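Local coordinates for protein uronate isomerase (PDB 3HK5) that probably interconverts D-glucuronate and its ketose isomer D-fructuronate at a zinc-containing active site that binds the sugar diacid D-arabinarate, at residues D24-L29 and V141-P146; R170-L175 and A221-P226; F255-G260 and F296-L301. All coordinates share one frame; numbering follows the deposited sequence.

The three contacts converge on a bound D-arabinarate: contact 1 through the zinc ion, contact 2 through Arg170 and contact 3 through Met258, whose methyl is less surely placed. Contact 1 carries the zinc-binding histidines, and its centre is about 14 Å from the centres of contacts 2 and 3. It meets contact 2 through the backbone, where Asn144 O probably accepts a hydrogen bond from Arg170 N at 3.1 Å, and contact 3 through His26 NE2, 3.6 Å from Met258 SD. Contacts 2 and 3, with centres about 10 Å apart, share one sheet: strand 220-224 lies beside strand 255-262, and Leu224 N is 2.7 Å from Met258 O, a probable hydrogen bond.

Contact 1 (D24-L29 and V141-P146); sequences DMHTHL and VMTNDP. With ZN (zinc ion), chain E; RAT (D-arabinaric acid), chain C.
Thr27 and Val141 meet around a single carbonyl, Val141 O, which takes a weak bond from Thr27 N and a shorter one from Thr27 OG1 at 2.8 Å. The hydroxyl comes from above the carbonyl plane, 44° out of it. With chi1 at 74°, OG1 sits between the backbone N and carbonyl carbon of Thr27, where it can also accept from Leu29 N at 3.2 Å in an ST turn. A valine in place of Thr27 would probably leave Leu29 N without this acceptor and Val141 O with just the weak backbone bond of this pair. Val141 itself faces the backbone of Asp24 and Met25, its CG1 3.4 Å from Met25 O, while its N bonds to Asp24 O. The two segments run from the ends of strands 22-24 and 137-141 into loops, and the first bears the His-X-His motif characteristic of the amidohydrolase superfamily. His26 NE2 and His28 NE2 bind the zinc ion at 2.2 and 2.0 Å, joined by Asp355 and by O1B and O2 of D-arabinarate. Thr143 touches both rings, each in a different way. Its OG1, beside the backbone N at chi1 -70°, donates to Thr27 O (2.8 Å), lying at the edge of the His26 imidazole and over one face of that of His28. A water in the plane of the His26 ring accepts from ND1 and donates to Met142 O and Thr143 OG1, so the nitrogen not used for the metal is tied to the second loop. Further out, another water links Leu29 O with Thr143 N, and Met142 CG packs 3.3 Å from Leu29 O.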
# COMPACT_ATOMS: atom_id res chain seq x y z
N ASP A 24 -42.80 5.62 1.01
CA ASP A 24 -41.50 6.29 1.08
C ASP A 24 -40.65 5.47 2.04
O ASP A 24 -40.77 5.63 3.26
CB ASP A 24 -41.70 7.71 1.63
CG ASP A 24 -40.62 8.66 1.19
OD1 ASP A 24 -39.47 8.20 1.00
OD2 ASP A 24 -40.91 9.86 1.02
N MET A 25 -39.79 4.60 1.52
CA MET A 25 -39.03 3.71 2.40
C MET A 25 -37.83 4.24 3.18
O MET A 25 -37.13 3.48 3.85
CB MET A 25 -38.68 2.40 1.67
CG MET A 25 -38.06 2.56 0.30
SD MET A 25 -36.34 3.02 0.37
CE MET A 25 -35.65 1.57 1.12
N HIS A 26 -37.60 5.54 3.11
CA HIS A 26 -36.55 6.16 3.90
C HIS A 26 -36.73 7.67 3.99
O HIS A 26 -36.58 8.37 2.99
CB HIS A 26 -35.14 5.87 3.38
CG HIS A 26 -34.08 6.62 4.12
ND1 HIS A 26 -33.93 6.54 5.49
CD2 HIS A 26 -33.15 7.51 3.70
CE1 HIS A 26 -32.96 7.35 5.88
NE2 HIS A 26 -32.47 7.95 4.81
N THR A 27 -37.06 8.14 5.19
CA THR A 27 -37.24 9.57 5.46
C THR A 27 -36.72 9.87 6.86
O THR A 27 -36.32 8.97 7.60
CB THR A 27 -38.72 10.00 5.45
OG1 THR A 27 -39.35 9.53 6.66
CG2 THR A 27 -39.46 9.42 4.24
N HIS A 28 -36.75 11.15 7.21
CA HIS A 28 -36.34 11.62 8.52
C HIS A 28 -37.54 12.37 9.10
O HIS A 28 -37.41 13.43 9.73
CB HIS A 28 -35.11 12.53 8.38
CG HIS A 28 -33.90 11.81 7.87
ND1 HIS A 28 -33.06 11.08 8.69
CD2 HIS A 28 -33.44 11.64 6.61
CE1 HIS A 28 -32.14 10.49 7.95
NE2 HIS A 28 -32.34 10.81 6.69
N LEU A 29 -38.72 11.82 8.85
CA LEU A 29 -39.96 12.38 9.36
C LEU A 29 -40.39 11.53 10.54
O LEU A 29 -39.88 10.42 10.73
CB LEU A 29 -41.06 12.35 8.28
CG LEU A 29 -40.75 13.14 7.01
CD1 LEU A 29 -41.94 13.05 6.05
CD2 LEU A 29 -40.46 14.59 7.37
N VAL A 141 -41.55 5.65 6.02
CA VAL A 141 -40.63 4.89 6.85
C VAL A 141 -39.74 5.91 7.55
O VAL A 141 -39.10 6.74 6.91
CB VAL A 141 -39.77 3.93 6.00
CG1 VAL A 141 -38.68 3.28 6.88
CG2 VAL A 141 -40.66 2.85 5.37
N MET A 142 -39.73 5.87 8.88
CA MET A 142 -38.95 6.79 9.69
C MET A 142 -37.53 6.28 9.85
O MET A 142 -37.21 5.17 9.43
CB MET A 142 -39.55 6.91 11.11
CG MET A 142 -41.00 7.38 11.22
SD MET A 142 -41.59 7.52 12.96
CE MET A 142 -41.85 5.85 13.33
N THR A 143 -36.69 7.12 10.45
CA THR A 143 -35.31 6.77 10.78
C THR A 143 -35.35 6.97 12.31
O THR A 143 -35.45 8.10 12.80
CB THR A 143 -34.28 7.75 10.16
OG1 THR A 143 -34.24 7.56 8.74
CG2 THR A 143 -32.88 7.47 10.71
N ASN A 144 -35.28 5.87 13.05
CA ASN A 144 -35.35 5.94 14.50
C ASN A 144 -34.05 5.53 15.18
O ASN A 144 -33.69 4.35 15.21
CB ASN A 144 -36.52 5.08 14.97
CG ASN A 144 -37.80 5.40 14.22
OD1 ASN A 144 -38.46 6.42 14.49
ND2 ASN A 144 -38.16 4.55 13.27
N ASP A 145 -33.35 6.52 15.72
CA ASP A 145 -32.07 6.32 16.39
C ASP A 145 -32.24 6.19 17.90
O ASP A 145 -32.44 7.19 18.60
CB ASP A 145 -31.15 7.50 16.06
CG ASP A 145 -29.77 7.36 16.68
OD1 ASP A 145 -29.52 6.38 17.42
OD2 ASP A 145 -28.93 8.24 16.42
N PRO A 146 -32.16 4.96 18.44
CA PRO A 146 -32.31 4.75 19.88
C PRO A 146 -31.19 5.39 20.70
O PRO A 146 -31.23 5.37 21.92
CB PRO A 146 -32.32 3.23 20.01
CG PRO A 146 -31.37 2.81 18.92
CD PRO A 146 -31.82 3.70 17.76
ZN ZN E . -31.43 9.83 5.17
O1A RAT C . -27.43 9.45 6.64
C1 RAT C . -28.54 9.72 6.11
O1B RAT C . -29.59 9.07 6.27
C2 RAT C . -28.60 10.95 5.20
O2 RAT C . -29.74 10.83 4.33
C3 RAT C . -28.68 12.26 6.02
O3 RAT C . -29.97 12.35 6.66
C4 RAT C . -28.46 13.54 5.16
O4 RAT C . -28.13 14.65 6.00
C5 RAT C . -29.70 13.93 4.32
O5A RAT C . -30.34 14.94 4.65
O5B RAT C . -29.97 13.18 3.33
O HOH W 1 -35.20 4.83 7.34
O HOH W 2 -37.21 9.73 11.06

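Contact 2 (R170-L175 and A221-P226); sequences RLDPLL and AVSLPP. With RAT (D-arabinaric acid), chain C.
This is a buried join between a short parallel strand pairing and the start of a helix: Arg170 pairs with Ala221 in the barrel sheet, and helix 172-176 then turns up against strand 220-224. Leu171 N closes the pairing, donating to Ala221 O at 2.8 Å. Beyond it, the carboxylate of Asp172 takes over from the backbone as partner of the strand. Its OD1 accepts from Ser223 N at 3.0 Å, and OD2 accepts from Ser223 OG at 2.6 Å, so both oxygens grip one residue. Arg170 NH1 reaches the same OD2 at 2.9 Å in a salt bridge, arriving at the opposite face of the carboxylate from Ser223 OG. The fold here is the distorted (beta/alpha)8 barrel of the amidohydrolase superfamily, with Arg170 directed into its central pocket. The arginine chain leaves with CG anti to the backbone N (chi1 178°), then bends at its next two torsions, laying CD 3.4 Å from Ala221 O and turning the guanidinium toward D-arabinarate. NH2 donates to O1B of the ligand, although its modelled position is less certain, while Asp172 OD2 lies nearly in the guanidinium plane, which probably limits rotation of the group. On the helix side, Leu175 CD2 meets Val222 CG2 at 3.9 Å, their side chains crossing nearly at right angles. Ile240 of helix 235-250 also touches Leu175.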
# COMPACT_ATOMS: atom_id res chain seq x y z
N ARG A 170 -32.10 2.65 13.23
CA ARG A 170 -30.83 3.22 12.77
C ARG A 170 -29.74 2.90 13.80
O ARG A 170 -29.92 3.12 14.99
CB ARG A 170 -30.97 4.74 12.60
CG ARG A 170 -29.67 5.43 12.16
CD ARG A 170 -29.16 4.92 10.81
NE ARG A 170 -29.84 5.59 9.71
CZ ARG A 170 -29.29 6.50 8.91
NH1 ARG A 170 -28.02 6.87 9.06
NH2 ARG A 170 -30.03 7.08 7.98
N LEU A 171 -28.61 2.38 13.32
CA LEU A 171 -27.53 1.97 14.21
C LEU A 171 -26.15 2.62 14.06
O LEU A 171 -25.16 2.08 14.56
CB LEU A 171 -27.39 0.44 14.11
CG LEU A 171 -28.69 -0.32 14.41
CD1 LEU A 171 -28.56 -1.77 13.99
CD2 LEU A 171 -29.01 -0.21 15.90
N ASP A 172 -26.08 3.76 13.39
CA ASP A 172 -24.80 4.44 13.19
C ASP A 172 -23.91 4.53 14.45
O ASP A 172 -22.74 4.14 14.40
CB ASP A 172 -25.03 5.86 12.64
CG ASP A 172 -25.57 5.84 11.21
OD1 ASP A 172 -26.12 4.80 10.79
OD2 ASP A 172 -25.46 6.87 10.52
N PRO A 173 -24.45 5.03 15.58
CA PRO A 173 -23.64 5.13 16.80
C PRO A 173 -23.07 3.80 17.27
O PRO A 173 -21.94 3.73 17.75
CB PRO A 173 -24.62 5.74 17.81
CG PRO A 173 -25.51 6.59 16.94
CD PRO A 173 -25.77 5.64 15.78
N LEU A 174 -23.86 2.74 17.11
CA LEU A 174 -23.42 1.41 17.53
C LEU A 174 -22.32 0.84 16.65
O LEU A 174 -21.31 0.33 17.16
CB LEU A 174 -24.60 0.43 17.52
CG LEU A 174 -24.22 -0.99 17.96
CD1 LEU A 174 -23.88 -0.98 19.44
CD2 LEU A 174 -25.36 -1.95 17.68
N LEU A 175 -22.51 0.93 15.34
CA LEU A 175 -21.55 0.39 14.38
C LEU A 175 -20.33 1.26 14.08
O LEU A 175 -19.24 0.74 13.89
CB LEU A 175 -22.26 0.05 13.07
CG LEU A 175 -22.98 -1.31 13.00
CD1 LEU A 175 -23.92 -1.48 14.18
CD2 LEU A 175 -23.74 -1.42 11.68
N ALA A 221 -30.84 -0.15 9.82
CA ALA A 221 -30.04 0.62 8.87
C ALA A 221 -28.82 1.30 9.45
O ALA A 221 -28.73 1.53 10.65
CB ALA A 221 -30.93 1.66 8.19
N VAL A 222 -27.88 1.64 8.56
CA VAL A 222 -26.65 2.33 8.93
C VAL A 222 -26.06 3.05 7.72
O VAL A 222 -26.18 2.57 6.59
CB VAL A 222 -25.57 1.34 9.46
CG1 VAL A 222 -25.09 0.43 8.32
CG2 VAL A 222 -24.39 2.11 10.05
N SER A 223 -25.45 4.22 7.95
CA SER A 223 -24.79 4.95 6.87
C SER A 223 -23.30 4.63 7.09
O SER A 223 -22.83 4.62 8.23
CB SER A 223 -25.05 6.46 6.95
OG SER A 223 -24.50 7.03 8.12
N LEU A 224 -22.59 4.37 6.00
CA LEU A 224 -21.18 3.98 6.07
C LEU A 224 -20.24 4.85 5.25
O LEU A 224 -20.64 5.45 4.25
CB LEU A 224 -21.06 2.51 5.64
CG LEU A 224 -21.93 1.56 6.46
CD1 LEU A 224 -22.14 0.25 5.71
CD2 LEU A 224 -21.28 1.32 7.83
N PRO A 225 -18.97 4.92 5.65
CA PRO A 225 -17.98 5.73 4.94
C PRO A 225 -17.49 5.09 3.64
O PRO A 225 -17.74 3.91 3.39
CB PRO A 225 -16.86 5.87 5.96
CG PRO A 225 -16.87 4.51 6.63
CD PRO A 225 -18.36 4.25 6.82
N PRO A 226 -16.80 5.87 2.79
CA PRO A 226 -16.27 5.38 1.52
C PRO A 226 -15.28 4.22 1.75
O PRO A 226 -15.12 3.35 0.89
CB PRO A 226 -15.57 6.61 0.93
CG PRO A 226 -16.37 7.76 1.50
CD PRO A 226 -16.58 7.32 2.93
O1A RAT C . -27.43 9.45 6.64
C1 RAT C . -28.54 9.72 6.11
O1B RAT C . -29.59 9.07 6.27
C2 RAT C . -28.60 10.95 5.20
O2 RAT C . -29.74 10.83 4.33
C3 RAT C . -28.68 12.26 6.02
O3 RAT C . -29.97 12.35 6.66
C4 RAT C . -28.46 13.54 5.16
O4 RAT C . -28.13 14.65 6.00
C5 RAT C . -29.70 13.93 4.32
O5A RAT C . -30.34 14.94 4.65
O5B RAT C . -29.97 13.18 3.33

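Contact 3 (F255-G260 and F296-L301); sequences FAMMIG and FLVTML. With RAT (D-arabinaric acid), chain C.
Phe255 and Phe296 start a pair of parallel strands, 255-259 and 296-300, neighbours in the wall of the distorted (beta/alpha)8 barrel of the amidohydrolase superfamily. Their axes run 4.5 Å apart at 14°, and the side chains of paired residues fall on the same face. Leu297 N, Met257 N, Thr299 N and Ile259 N donate in turn to Phe255 O, Leu297 O, Met257 O and Thr299 O. Phe255, Met257 and Ile259 with Phe296, Val298 and Met300 look out toward the helices. The two phenyl groups cross obliquely: Phe296 CE1 meets the edge of the Phe255 ring, 3.8 Å from CD2 and near the ring plane. Met257 CG lies over one face of Phe255, offset toward the rim. The Met257 chain then bends at its last torsion (chi3 -72°), which brings CE 3.8 Å from Phe296 CD1 and also against Val298 CG2. Leu287 of helix 282-290 packs on both Met257 and Phe296. Further along, Ile259 and Met300 lie side by side and point the same way, the Met300 methyl CE curling back to Ile259 CG2 at 3.9 Å.

The opposite face carries Ala256 and Met258 with Leu297 and Thr299. Ala256 CB and Leu297 CB touch, while CB and CG of Met258 rest on Thr299 CG2 at 4.0 Å. Thr299 OG1 is hydrogen-bonded to Phe322 O, outside the pair. The end of Met258 leads away to the pocket, near His26 and D-arabinarate, although the exact place of its methyl is doubtful. Gly260, just after Ile259, has backbone angles that call for glycine, and a CB there would collide with Leu301 CB. Leu301 N donates to Ile259 O at 2.8 Å, and its CD2 comes to rest 3.5 Å from Gly260 O.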
# COMPACT_ATOMS: atom_id res chain seq x y z
N PHE A 255 -31.18 -5.67 6.11
CA PHE A 255 -30.15 -4.74 6.56
C PHE A 255 -29.92 -3.69 5.48
O PHE A 255 -29.55 -4.01 4.35
CB PHE A 255 -28.86 -5.53 6.84
CG PHE A 255 -27.71 -4.70 7.36
CD1 PHE A 255 -27.94 -3.60 8.19
CD2 PHE A 255 -26.40 -5.06 7.07
CE1 PHE A 255 -26.86 -2.89 8.74
CE2 PHE A 255 -25.32 -4.36 7.61
CZ PHE A 255 -25.56 -3.27 8.45
N ALA A 256 -30.17 -2.43 5.82
CA ALA A 256 -29.98 -1.34 4.87
C ALA A 256 -28.64 -0.67 5.10
O ALA A 256 -28.32 -0.28 6.22
CB ALA A 256 -31.10 -0.32 5.01
N MET A 257 -27.86 -0.54 4.03
CA MET A 257 -26.56 0.10 4.10
C MET A 257 -26.55 1.29 3.14
O MET A 257 -26.79 1.12 1.95
CB MET A 257 -25.45 -0.90 3.72
CG MET A 257 -25.36 -2.14 4.63
SD MET A 257 -23.96 -3.24 4.25
CE MET A 257 -24.52 -3.94 2.74
N MET A 258 -26.29 2.48 3.67
CA MET A 258 -26.22 3.69 2.86
C MET A 258 -24.73 4.05 2.89
O MET A 258 -24.23 4.66 3.84
CB MET A 258 -27.11 4.79 3.49
CG MET A 258 -28.54 4.28 3.83
SD MET A 258 -29.80 5.56 4.12
CE MET A 258 -29.34 6.14 5.56
N ILE A 259 -24.05 3.64 1.83
CA ILE A 259 -22.60 3.78 1.71
C ILE A 259 -22.05 4.95 0.90
O ILE A 259 -22.61 5.34 -0.13
CB ILE A 259 -22.04 2.47 1.10
CG1 ILE A 259 -22.52 1.27 1.92
CG2 ILE A 259 -20.50 2.52 1.02
CD1 ILE A 259 -22.34 -0.07 1.21
N GLY A 260 -20.94 5.51 1.38
CA GLY A 260 -20.28 6.60 0.68
C GLY A 260 -20.19 7.96 1.35
O GLY A 260 -19.63 8.89 0.77
N PHE A 296 -30.45 -7.54 1.96
CA PHE A 296 -29.75 -6.26 2.00
C PHE A 296 -30.36 -5.19 1.10
O PHE A 296 -30.56 -5.41 -0.09
CB PHE A 296 -28.30 -6.46 1.58
CG PHE A 296 -27.53 -7.38 2.47
CD1 PHE A 296 -26.80 -6.89 3.55
CD2 PHE A 296 -27.49 -8.75 2.21
CE1 PHE A 296 -26.05 -7.74 4.36
CE2 PHE A 296 -26.74 -9.62 3.01
CZ PHE A 296 -26.02 -9.12 4.09
N LEU A 297 -30.64 -4.04 1.69
CA LEU A 297 -31.16 -2.89 0.96
C LEU A 297 -29.95 -1.98 0.84
O LEU A 297 -29.35 -1.62 1.85
CB LEU A 297 -32.25 -2.19 1.75
CG LEU A 297 -33.64 -2.82 1.68
CD1 LEU A 297 -34.48 -2.36 2.87
CD2 LEU A 297 -34.30 -2.43 0.35
N VAL A 298 -29.58 -1.61 -0.37
CA VAL A 298 -28.41 -0.75 -0.54
C VAL A 298 -28.60 0.46 -1.44
O VAL A 298 -29.29 0.39 -2.47
CB VAL A 298 -27.20 -1.55 -1.10
CG1 VAL A 298 -26.04 -0.61 -1.38
CG2 VAL A 298 -26.78 -2.61 -0.11
N THR A 299 -27.99 1.57 -1.04
CA THR A 299 -27.98 2.80 -1.83
C THR A 299 -26.59 3.40 -1.59
O THR A 299 -26.06 3.34 -0.48
CB THR A 299 -29.07 3.80 -1.40
OG1 THR A 299 -29.28 4.74 -2.46
CG2 THR A 299 -28.66 4.56 -0.14
N MET A 300 -25.99 3.95 -2.64
CA MET A 300 -24.66 4.52 -2.50
C MET A 300 -24.63 6.00 -2.89
O MET A 300 -25.41 6.45 -3.73
CB MET A 300 -23.67 3.68 -3.31
CG MET A 300 -23.61 2.22 -2.81
SD MET A 300 -22.46 1.14 -3.67
CE MET A 300 -20.98 1.52 -2.72
N LEU A 301 -23.73 6.73 -2.25
CA LEU A 301 -23.61 8.17 -2.46
C LEU A 301 -22.77 8.64 -3.66
O LEU A 301 -23.03 9.71 -4.20
CB LEU A 301 -23.06 8.80 -1.18
CG LEU A 301 -23.19 10.32 -1.00
CD1 LEU A 301 -24.67 10.73 -1.07
CD2 LEU A 301 -22.59 10.71 0.34
O1A RAT C . -27.43 9.45 6.64
C1 RAT C . -28.54 9.72 6.11
O1B RAT C . -29.59 9.07 6.27
C2 RAT C . -28.60 10.95 5.20
O2 RAT C . -29.74 10.83 4.33
C3 RAT C . -28.68 12.26 6.02
O3 RAT C . -29.97 12.35 6.66
C4 RAT C . -28.46 13.54 5.16
O4 RAT C . -28.13 14.65 6.00
C5 RAT C . -29.70 13.93 4.32
O5A RAT C . -30.34 14.94 4.65
O5B RAT C . -29.97 13.18 3.33